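Acid phosphatase (Bacillus anthracis, PDB 2I33) probably hydrolyses phosphate monoesters at acidic pH, as a class C acid phosphatase of the HAD superfamily that carries a bound magnesium ion. Local coordinates at residues 65-69 and 178-184; 17-21 and 80-86; 223-227 and 241-245. All coordinates share one frame. Where two conformers were deposited one is given. Residue numbers count along the deposited sequence, not the author numbering.

Contact 1 of 3, residues 65-69 and 178-184; sequences DLDET and FGDNLSD. With MG (magnesium ion), chain C.
Asp65 (chi1 t) lies against Gly179 and Asp180, its OD2 2.6 Å from Asp180 OD1 because both bind magnesium. The strand at Phe178-Gly179 runs beside the loop 65-69. Asp65 CA is 5.1 Å from Gly179 CA, and Asp65 N donates to Phe178 O at 3.0 Å. The octahedral Mg takes Asp65 OD2, backbone Asp67 O and Asp180 OD1, each at 2.1 Å, and three waters. Asp67 OD1 instead pairs with Asn73 and Arg126. Glu68 has positive phi, and Thr69 N bonds Leu66 O at 3.1 Å. Thr69 OG1 (chi1 m) donates to Asp65 OD2 at 2.8 Å. A CB on Gly179 would clash with Asp184. Asp184 OD2 accepts from Asn181 N at 3.1 Å and from a magnesium-bound water at 2.8 Å; Lys161 bridges OD1 of both Asp65 and Asp184. Asp180 OD2 also meets Asn216. The DLDET loop at a strand end matches the HAD DxDx(T/V) signature. As in relatives, Asp65 is probably the nucleophile and Asp67 the general acid-base, and the metal offsets the crowded carboxylates.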
loop_
_atom_site.group_PDB
_atom_site.type_symbol
_atom_site.label_atom_id
_atom_site.label_comp_id
_atom_site.label_asym_id
_atom_site.label_seq_id
_atom_site.Cartn_x
_atom_site.Cartn_y
_atom_site.Cartn_z
ATOM N N ASP A 65 -1.808 -14.886 4.597
ATOM C CA ASP A 65 -1.809 -15.247 3.221
ATOM C C ASP A 65 -0.344 -15.467 2.803
ATOM O O ASP A 65 0.563 -15.036 3.505
ATOM C CB ASP A 65 -2.429 -14.060 2.472
ATOM C CG ASP A 65 -2.365 -14.194 1.031
ATOM O OD1 ASP A 65 -2.796 -15.245 0.510
ATOM O OD2 ASP A 65 -1.825 -13.223 0.422
ATOM N N LEU A 66 -0.123 -16.096 1.641
ATOM C CA LEU A 66 1.240 -16.306 1.161
ATOM C C LEU A 66 1.593 -15.328 0.076
ATOM O O LEU A 66 2.457 -14.508 0.264
ATOM C CB LEU A 66 1.495 -17.726 0.686
ATOM C CG LEU A 66 1.626 -18.755 1.827
ATOM C CD1 LEU A 66 1.760 -20.123 1.298
ATOM C CD2 LEU A 66 2.841 -18.429 2.694
ATOM N N ASP A 67 0.906 -15.412 -1.050
ATOM C CA ASP A 67 1.324 -14.658 -2.234
ATOM C C ASP A 67 1.031 -13.179 -2.012
ATOM O O ASP A 67 -0.097 -12.761 -1.753
ATOM C CB ASP A 67 0.650 -15.202 -3.493
ATOM C CG ASP A 67 1.028 -16.651 -3.759
ATOM O OD1 ASP A 67 2.224 -16.960 -3.695
ATOM O OD2 ASP A 67 0.113 -17.498 -3.976
ATOM N N GLU A 68 2.075 -12.391 -2.156
ATOM C CA GLU A 68 2.012 -10.946 -1.944
ATOM C C GLU A 68 1.771 -10.553 -0.470
ATOM O O GLU A 68 1.458 -9.394 -0.174
ATOM C CB GLU A 68 1.051 -10.277 -2.899
ATOM C CG GLU A 68 1.639 -10.078 -4.311
ATOM C CD GLU A 68 2.324 -11.283 -4.913
ATOM O OE1 GLU A 68 1.628 -12.187 -5.423
ATOM O OE2 GLU A 68 3.585 -11.278 -4.904
ATOM N N THR A 69 2.000 -11.495 0.428
ATOM C CA THR A 69 2.006 -11.221 1.840
ATOM C C THR A 69 3.316 -11.687 2.454
ATOM O O THR A 69 4.006 -10.903 3.106
ATOM C CB THR A 69 0.805 -11.898 2.521
ATOM O OG1 THR A 69 -0.397 -11.335 1.985
ATOM C CG2 THR A 69 0.878 -11.688 3.980
ATOM N N PHE A 178 -2.978 -11.485 8.363
ATOM C CA PHE A 178 -2.104 -10.722 7.464
ATOM C C PHE A 178 -2.490 -11.015 6.028
ATOM O O PHE A 178 -2.595 -12.180 5.648
ATOM C CB PHE A 178 -0.624 -11.105 7.660
ATOM C CG PHE A 178 -0.089 -10.724 9.024
ATOM C CD1 PHE A 178 0.685 -9.605 9.176
ATOM C CD2 PHE A 178 -0.410 -11.473 10.135
ATOM C CE1 PHE A 178 1.155 -9.254 10.414
ATOM C CE2 PHE A 178 0.048 -11.132 11.380
ATOM C CZ PHE A 178 0.834 -10.013 11.516
ATOM N N GLY A 179 -2.636 -9.979 5.208
ATOM C CA GLY A 179 -2.907 -10.259 3.804
ATOM C C GLY A 179 -2.853 -9.032 2.918
ATOM O O GLY A 179 -2.753 -7.926 3.401
ATOM N N ASP A 180 -2.946 -9.268 1.619
ATOM C CA ASP A 180 -2.938 -8.198 0.625
ATOM C C ASP A 180 -4.268 -8.066 -0.084
ATOM O O ASP A 180 -4.447 -7.207 -0.949
ATOM C CB ASP A 180 -1.887 -8.457 -0.446
ATOM C CG ASP A 180 -2.185 -9.720 -1.246
ATOM O OD1 ASP A 180 -2.094 -10.816 -0.642
ATOM O OD2 ASP A 180 -2.497 -9.584 -2.458
ATOM N N ASN A 181 -5.189 -8.935 0.264
ATOM C CA ASN A 181 -6.461 -9.010 -0.386
ATOM C C ASN A 181 -7.489 -9.063 0.737
ATOM O O ASN A 181 -7.298 -9.768 1.720
ATOM C CB ASN A 181 -6.487 -10.299 -1.191
ATOM C CG ASN A 181 -7.752 -10.473 -2.008
ATOM O OD1 ASN A 181 -8.859 -10.013 -1.633
ATOM N ND2 ASN A 181 -7.607 -11.181 -3.124
ATOM N N LEU A 182 -8.547 -8.281 0.619
ATOM C CA LEU A 182 -9.545 -8.203 1.698
ATOM C C LEU A 182 -10.073 -9.572 2.056
ATOM O O LEU A 182 -10.394 -9.811 3.206
ATOM C CB LEU A 182 -10.708 -7.292 1.327
ATOM C CG LEU A 182 -10.365 -5.816 1.223
ATOM C CD1 LEU A 182 -11.572 -5.042 0.742
ATOM C CD2 LEU A 182 -9.800 -5.304 2.508
ATOM N N SER A 183 -10.135 -10.474 1.081
ATOM C CA SER A 183 -10.641 -11.831 1.351
ATOM C C SER A 183 -9.653 -12.680 2.189
ATOM O O SER A 183 -9.963 -13.814 2.571
ATOM C CB SER A 183 -11.091 -12.555 0.076
ATOM O OG SER A 183 -10.123 -12.468 -0.918
ATOM N N ASP A 184 -8.495 -12.120 2.505
ATOM C CA ASP A 184 -7.586 -12.722 3.493
ATOM C C ASP A 184 -8.035 -12.460 4.932
ATOM O O ASP A 184 -7.454 -12.997 5.877
ATOM C CB ASP A 184 -6.184 -12.181 3.302
ATOM C CG ASP A 184 -5.622 -12.472 1.923
ATOM O OD1 ASP A 184 -6.067 -13.446 1.268
ATOM O OD2 ASP A 184 -4.727 -11.705 1.501
HETATM MG MG MG C . -2.235 -12.752 -1.569
HETATM O O HOH W 1 -2.550 -14.776 -2.367
HETATM O O HOH W 2 -2.495 -12.066 -3.255
HETATM O O HOH W 3 -4.288 -12.772 -1.037
#

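Contact 2 of 3, residues 17-21 and 80-86; sequences TDQQL and SVKTGKG
A turn with helical backbone angles, residues 17-20, packs on the C-terminal end of helix 74-83 and the loop that follows. It leads into helix 21-29. Thr17 is the centre of the contact, with its CA 5.2 Å from Val81 CA. Gln20 N bonds Thr17 O at 3.1 Å, and Leu21 N bonds Asp18 O at 3.1 Å. Gly84 leaves the helix with positive phi (75°), and the chain then extends through Lys85 and Gly86.

The direct contacts are van der Waals. Thr17 takes the p rotamer. Its CG2 sits 3.5 Å from Ser80 O and 3.7 Å from Gly86 N, so the methyl is held between the last helical turn and the returning loop. Thr17 OG1 lies 3.3 Å from Gly84 CA. Val81 (chi1 t) places CG2 3.7 Å from Thr17 O and CG1 3.9 Å from Leu21 CD1. Gln20 (chi1 m, chi2 t) points its CA-to-CB bond toward Ser80 and Val81.

Within segment 80-86, Thr83 OG1 accepts from Lys85 N at 3.2 Å. This ST turn shapes the chain after the helix.

The second subunit also packs here: its His243 touches Leu21 and its Leu246 touches Val81. The contact thus joins the N-terminal turn to helix 74-83 beside the dimer interface.

Polar links between the segments pass through water. One water accepts from Thr17 N at 3.2 Å and donates to Gly84 O at 2.9 Å. Another accepts from Thr17 OG1 at 2.6 Å and donates to Asp18 OD1 at 2.5 Å and Val81 O at 2.6 Å.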
loop_
_atom_site.group_PDB
_atom_site.type_symbol
_atom_site.label_atom_id
_atom_site.label_comp_id
_atom_site.label_asym_id
_atom_site.label_seq_id
_atom_site.Cartn_x
_atom_site.Cartn_y
_atom_site.Cartn_z
ATOM N N THR A 17 -1.933 -6.603 -20.521
ATOM C CA THR A 17 -0.772 -6.717 -19.636
ATOM C C THR A 17 0.041 -5.420 -19.528
ATOM O O THR A 17 0.674 -5.178 -18.493
ATOM C CB THR A 17 0.180 -7.854 -20.037
ATOM O OG1 THR A 17 0.398 -7.808 -21.441
ATOM C CG2 THR A 17 -0.404 -9.210 -19.614
ATOM N N ASP A 18 -0.029 -4.576 -20.550
ATOM C CA ASP A 18 0.694 -3.313 -20.512
ATOM C C ASP A 18 0.074 -2.418 -19.451
ATOM O O ASP A 18 0.760 -1.605 -18.841
ATOM C CB ASP A 18 0.652 -2.588 -21.862
ATOM C CG ASP A 18 1.670 -3.139 -22.876
ATOM O OD1 ASP A 18 2.493 -4.007 -22.496
ATOM O OD2 ASP A 18 1.649 -2.643 -24.024
ATOM N N GLN A 19 -1.221 -2.574 -19.230
ATOM C CA GLN A 19 -1.907 -1.754 -18.224
ATOM C C GLN A 19 -1.465 -2.014 -16.786
ATOM O O GLN A 19 -1.750 -1.200 -15.880
ATOM C CB GLN A 19 -3.419 -1.926 -18.381
ATOM C CG GLN A 19 -3.911 -1.429 -19.726
ATOM C CD GLN A 19 -5.380 -1.673 -19.933
ATOM O OE1 GLN A 19 -6.060 -2.110 -19.018
ATOM N NE2 GLN A 19 -5.889 -1.349 -21.119
ATOM N N GLN A 20 -0.759 -3.134 -16.574
ATOM C CA GLN A 20 -0.220 -3.590 -15.272
ATOM C C GLN A 20 1.135 -2.981 -14.956
ATOM O O GLN A 20 1.650 -3.113 -13.830
ATOM C CB GLN A 20 0.093 -5.098 -15.306
ATOM C CG GLN A 20 -0.952 -6.033 -15.857
ATOM C CD GLN A 20 -0.480 -7.491 -15.854
ATOM O OE1 GLN A 20 0.658 -7.808 -15.446
ATOM N NE2 GLN A 20 -1.351 -8.389 -16.310
ATOM N N LEU A 21 1.758 -2.411 -15.970
ATOM C CA LEU A 21 3.179 -2.153 -15.894
ATOM C C LEU A 21 3.573 -1.300 -14.702
ATOM O O LEU A 21 4.436 -1.707 -13.922
ATOM C CB LEU A 21 3.696 -1.567 -17.187
ATOM C CG LEU A 21 5.183 -1.817 -17.374
ATOM C CD1 LEU A 21 5.568 -1.730 -18.852
ATOM C CD2 LEU A 21 5.990 -0.870 -16.547
ATOM N N SER A 80 4.506 -11.699 -17.372
ATOM C CA SER A 80 3.285 -11.436 -18.130
ATOM C C SER A 80 3.378 -10.156 -18.943
ATOM O O SER A 80 2.933 -10.096 -20.062
ATOM C CB SER A 80 2.065 -11.330 -17.225
ATOM O OG SER A 80 1.771 -12.597 -16.682
ATOM N N VAL A 81 3.949 -9.122 -18.354
ATOM C CA VAL A 81 4.218 -7.895 -19.096
ATOM C C VAL A 81 5.125 -8.156 -20.306
ATOM O O VAL A 81 4.862 -7.681 -21.414
ATOM C CB VAL A 81 4.846 -6.812 -18.177
ATOM C CG1 VAL A 81 5.274 -5.595 -18.980
ATOM C CG2 VAL A 81 3.877 -6.408 -17.082
ATOM N N LYS A 82 6.185 -8.924 -20.112
ATOM C CA LYS A 82 7.128 -9.162 -21.202
ATOM C C LYS A 82 6.576 -10.018 -22.343
ATOM O O LYS A 82 6.894 -9.797 -23.519
ATOM C CB LYS A 82 8.403 -9.750 -20.633
ATOM C CG LYS A 82 9.124 -8.738 -19.752
ATOM C CD LYS A 82 10.482 -9.258 -19.321
ATOM C CE LYS A 82 11.096 -8.369 -18.255
ATOM N NZ LYS A 82 12.399 -8.919 -17.763
ATOM N N THR A 83 5.743 -10.991 -22.001
ATOM C CA THR A 83 5.232 -11.954 -22.968
ATOM C C THR A 83 3.883 -11.527 -23.542
ATOM O O THR A 83 3.427 -12.054 -24.562
ATOM C CB THR A 83 5.053 -13.329 -22.340
ATOM O OG1 THR A 83 4.094 -13.252 -21.285
ATOM C CG2 THR A 83 6.391 -13.863 -21.791
ATOM N N GLY A 84 3.241 -10.603 -22.841
ATOM C CA GLY A 84 1.894 -10.185 -23.173
ATOM C C GLY A 84 0.822 -11.191 -22.799
ATOM O O GLY A 84 -0.334 -11.060 -23.232
ATOM N N LYS A 85 1.204 -12.195 -22.013
ATOM C CA LYS A 85 0.281 -13.262 -21.641
ATOM C C LYS A 85 0.075 -13.240 -20.137
ATOM O O LYS A 85 0.972 -13.516 -19.355
ATOM C CB LYS A 85 0.798 -14.609 -22.164
ATOM C CG LYS A 85 0.907 -14.614 -23.681
ATOM C CD LYS A 85 1.548 -15.879 -24.247
ATOM C CE LYS A 85 1.477 -15.883 -25.759
ATOM N NZ LYS A 85 2.277 -14.780 -26.348
ATOM N N GLY A 86 -1.134 -12.862 -19.733
ATOM C CA GLY A 86 -1.443 -12.671 -18.360
ATOM C C GLY A 86 -1.633 -13.942 -17.555
ATOM O O GLY A 86 -1.792 -15.054 -18.093
HETATM O O HOH W 4 2.573 -6.467 -21.948
HETATM O O HOH W 5 -2.357 -9.203 -22.274
#

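Contact 3 of 3, residues 223-227 and 241-245; sequences EGALY and IRHDN
Two helix ends, those of helices 221-226 and 235-244, pack together through a polar cluster beside an apolar patch. The closest CA atoms are those of Leu226 and Ile241, 6.9 Å apart.

Glu223, Tyr227 and Arg242 form the cluster. Glu223 has chi1 and chi2 t, and its OE2 takes two donors. Tyr227 OH gives its proton to Glu223 OE2 at 2.5 Å. Arg242 NH2 donates to Glu223 OE2 at 2.9 Å in a salt bridge. Tyr227 OH in turn accepts from Arg242 NE at 2.9 Å, so the hydroxyl both gives and receives. Arg242 is m at chi1, then extended. Both partners lie at the edge of its guanidinium, near the plane. Its NH1 is taken by Gln19 OE1, with a weak bond to Leu16 O.

Leu226 and Ile241, both m at chi1 and t at chi2, fill the apolar side. Leu226 CB is 3.8 Å from Ile241 CG2, and Tyr227 CD1 is 3.9 Å from Ile241 CD1. The Tyr227 ring also meets Phe231 edge-to-face. Leu25 of the second subunit packs on Leu226, and its Met22 on Glu223 and Arg242. This is structural packing near the dimer interface.

Asn245 packs on Leu226: its CG lies 3.4 Å from Leu226 CD2, while Asn245 ND2 donates to Ile241 O at 2.9 Å.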
loop_
_atom_site.group_PDB
_atom_site.type_symbol
_atom_site.label_atom_id
_atom_site.label_comp_id
_atom_site.label_asym_id
_atom_site.label_seq_id
_atom_site.Cartn_x
_atom_site.Cartn_y
_atom_site.Cartn_z
ATOM N N GLU A 223 -9.673 -6.323 -8.526
ATOM C CA GLU A 223 -9.851 -6.435 -9.949
ATOM C C GLU A 223 -10.977 -7.404 -10.282
ATOM O O GLU A 223 -11.823 -7.107 -11.091
ATOM C CB GLU A 223 -8.577 -6.904 -10.652
ATOM C CG GLU A 223 -8.760 -7.013 -12.169
ATOM C CD GLU A 223 -7.578 -7.613 -12.912
ATOM O OE1 GLU A 223 -6.624 -8.052 -12.254
ATOM O OE2 GLU A 223 -7.648 -7.644 -14.163
ATOM N N GLY A 224 -10.954 -8.568 -9.644
ATOM C CA GLY A 224 -11.999 -9.563 -9.848
ATOM C C GLY A 224 -13.377 -8.956 -9.629
ATOM O O GLY A 224 -14.308 -9.212 -10.409
ATOM N N ALA A 225 -13.495 -8.123 -8.591
ATOM C CA ALA A 225 -14.774 -7.465 -8.284
ATOM C C ALA A 225 -15.293 -6.640 -9.451
ATOM O O ALA A 225 -16.490 -6.583 -9.663
ATOM C CB ALA A 225 -14.691 -6.602 -7.038
ATOM N N LEU A 226 -14.399 -5.992 -10.195
ATOM C CA LEU A 226 -14.810 -5.219 -11.368
ATOM C C LEU A 226 -15.417 -6.087 -12.466
ATOM O O LEU A 226 -16.223 -5.611 -13.251
ATOM C CB LEU A 226 -13.626 -4.443 -11.940
ATOM C CG LEU A 226 -13.077 -3.381 -10.989
ATOM C CD1 LEU A 226 -11.732 -2.987 -11.495
ATOM C CD2 LEU A 226 -13.987 -2.182 -10.892
ATOM N N TYR A 227 -14.995 -7.347 -12.514
ATOM C CA TYR A 227 -15.463 -8.285 -13.519
ATOM C C TYR A 227 -16.586 -9.140 -12.985
ATOM O O TYR A 227 -16.926 -10.142 -13.604
ATOM C CB TYR A 227 -14.331 -9.225 -13.974
ATOM C CG TYR A 227 -13.071 -8.539 -14.397
ATOM C CD1 TYR A 227 -13.102 -7.299 -15.021
ATOM C CD2 TYR A 227 -11.851 -9.164 -14.248
ATOM C CE1 TYR A 227 -11.928 -6.671 -15.414
ATOM C CE2 TYR A 227 -10.683 -8.553 -14.628
ATOM C CZ TYR A 227 -10.721 -7.309 -15.206
ATOM O OH TYR A 227 -9.547 -6.698 -15.560
ATOM N N ILE A 241 -14.228 -2.341 -19.045
ATOM C CA ILE A 241 -14.569 -2.291 -17.632
ATOM C C ILE A 241 -13.534 -1.494 -16.891
ATOM O O ILE A 241 -13.864 -0.673 -16.045
ATOM C CB ILE A 241 -14.668 -3.696 -17.019
ATOM C CG1 ILE A 241 -15.895 -4.430 -17.594
ATOM C CG2 ILE A 241 -14.760 -3.631 -15.516
ATOM C CD1 ILE A 241 -15.947 -5.889 -17.230
ATOM N N ARG A 242 -12.270 -1.777 -17.180
ATOM C CA ARG A 242 -11.194 -1.072 -16.492
ATOM C C ARG A 242 -11.341 0.423 -16.739
ATOM O O ARG A 242 -11.320 1.204 -15.812
ATOM C CB ARG A 242 -9.838 -1.566 -16.975
ATOM C CG ARG A 242 -9.517 -2.968 -16.545
ATOM C CD ARG A 242 -8.228 -3.433 -17.204
ATOM N NE ARG A 242 -7.764 -4.702 -16.652
ATOM C CZ ARG A 242 -6.539 -5.192 -16.843
ATOM N NH1 ARG A 242 -5.647 -4.532 -17.577
ATOM N NH2 ARG A 242 -6.206 -6.355 -16.307
ATOM N N HIS A 243 -11.523 0.809 -17.996
ATOM C CA HIS A 243 -11.693 2.231 -18.308
ATOM C C HIS A 243 -12.945 2.851 -17.688
ATOM O O HIS A 243 -12.914 3.973 -17.169
ATOM C CB HIS A 243 -11.704 2.440 -19.812
ATOM C CG HIS A 243 -10.344 2.403 -20.423
ATOM N ND1 HIS A 243 -9.712 1.226 -20.756
ATOM C CD2 HIS A 243 -9.487 3.399 -20.746
ATOM C CE1 HIS A 243 -8.532 1.500 -21.284
ATOM N NE2 HIS A 243 -8.373 2.811 -21.290
ATOM N N ASP A 244 -14.047 2.120 -17.750
ATOM C CA ASP A 244 -15.327 2.606 -17.238
ATOM C C ASP A 244 -15.358 2.794 -15.730
ATOM O O ASP A 244 -16.218 3.514 -15.213
ATOM C CB ASP A 244 -16.443 1.645 -17.629
ATOM C CG ASP A 244 -16.805 1.736 -19.099
ATOM O OD1 ASP A 244 -16.271 2.612 -19.821
ATOM O OD2 ASP A 244 -17.632 0.919 -19.536
ATOM N N ASN A 245 -14.437 2.149 -15.025
ATOM C CA ASN A 245 -14.405 2.264 -13.575
ATOM C C ASN A 245 -13.402 3.268 -13.055
ATOM O O ASN A 245 -13.297 3.475 -11.845
ATOM C CB ASN A 245 -14.224 0.893 -12.925
ATOM C CG ASN A 245 -15.531 0.145 -12.850
ATOM O OD1 ASN A 245 -16.269 0.260 -11.860
ATOM N ND2 ASN A 245 -15.869 -0.569 -13.922
#

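In the fold
From the N terminus, the chain passes through 17-21 into helices 21-29 and 31-54, then strand 59-64 and the loop 65-69. It returns at 80-86 to close contact 2. Contact 1 opens within that span and closes at 178-184, after two more strands of the central sheet, so contacts 1 and 2 cross. Contact 1 joins neighbouring strands 59-64 and 172-179 at the metal. Contact 3 follows in series and closes a short C-terminal loop. Its centre is about 17 Å from that of contact 2, and Gln19 probably hydrogen-bonds Arg242 between them. N- and C-terminal parts thus meet, and all three contacts touch the second subunit.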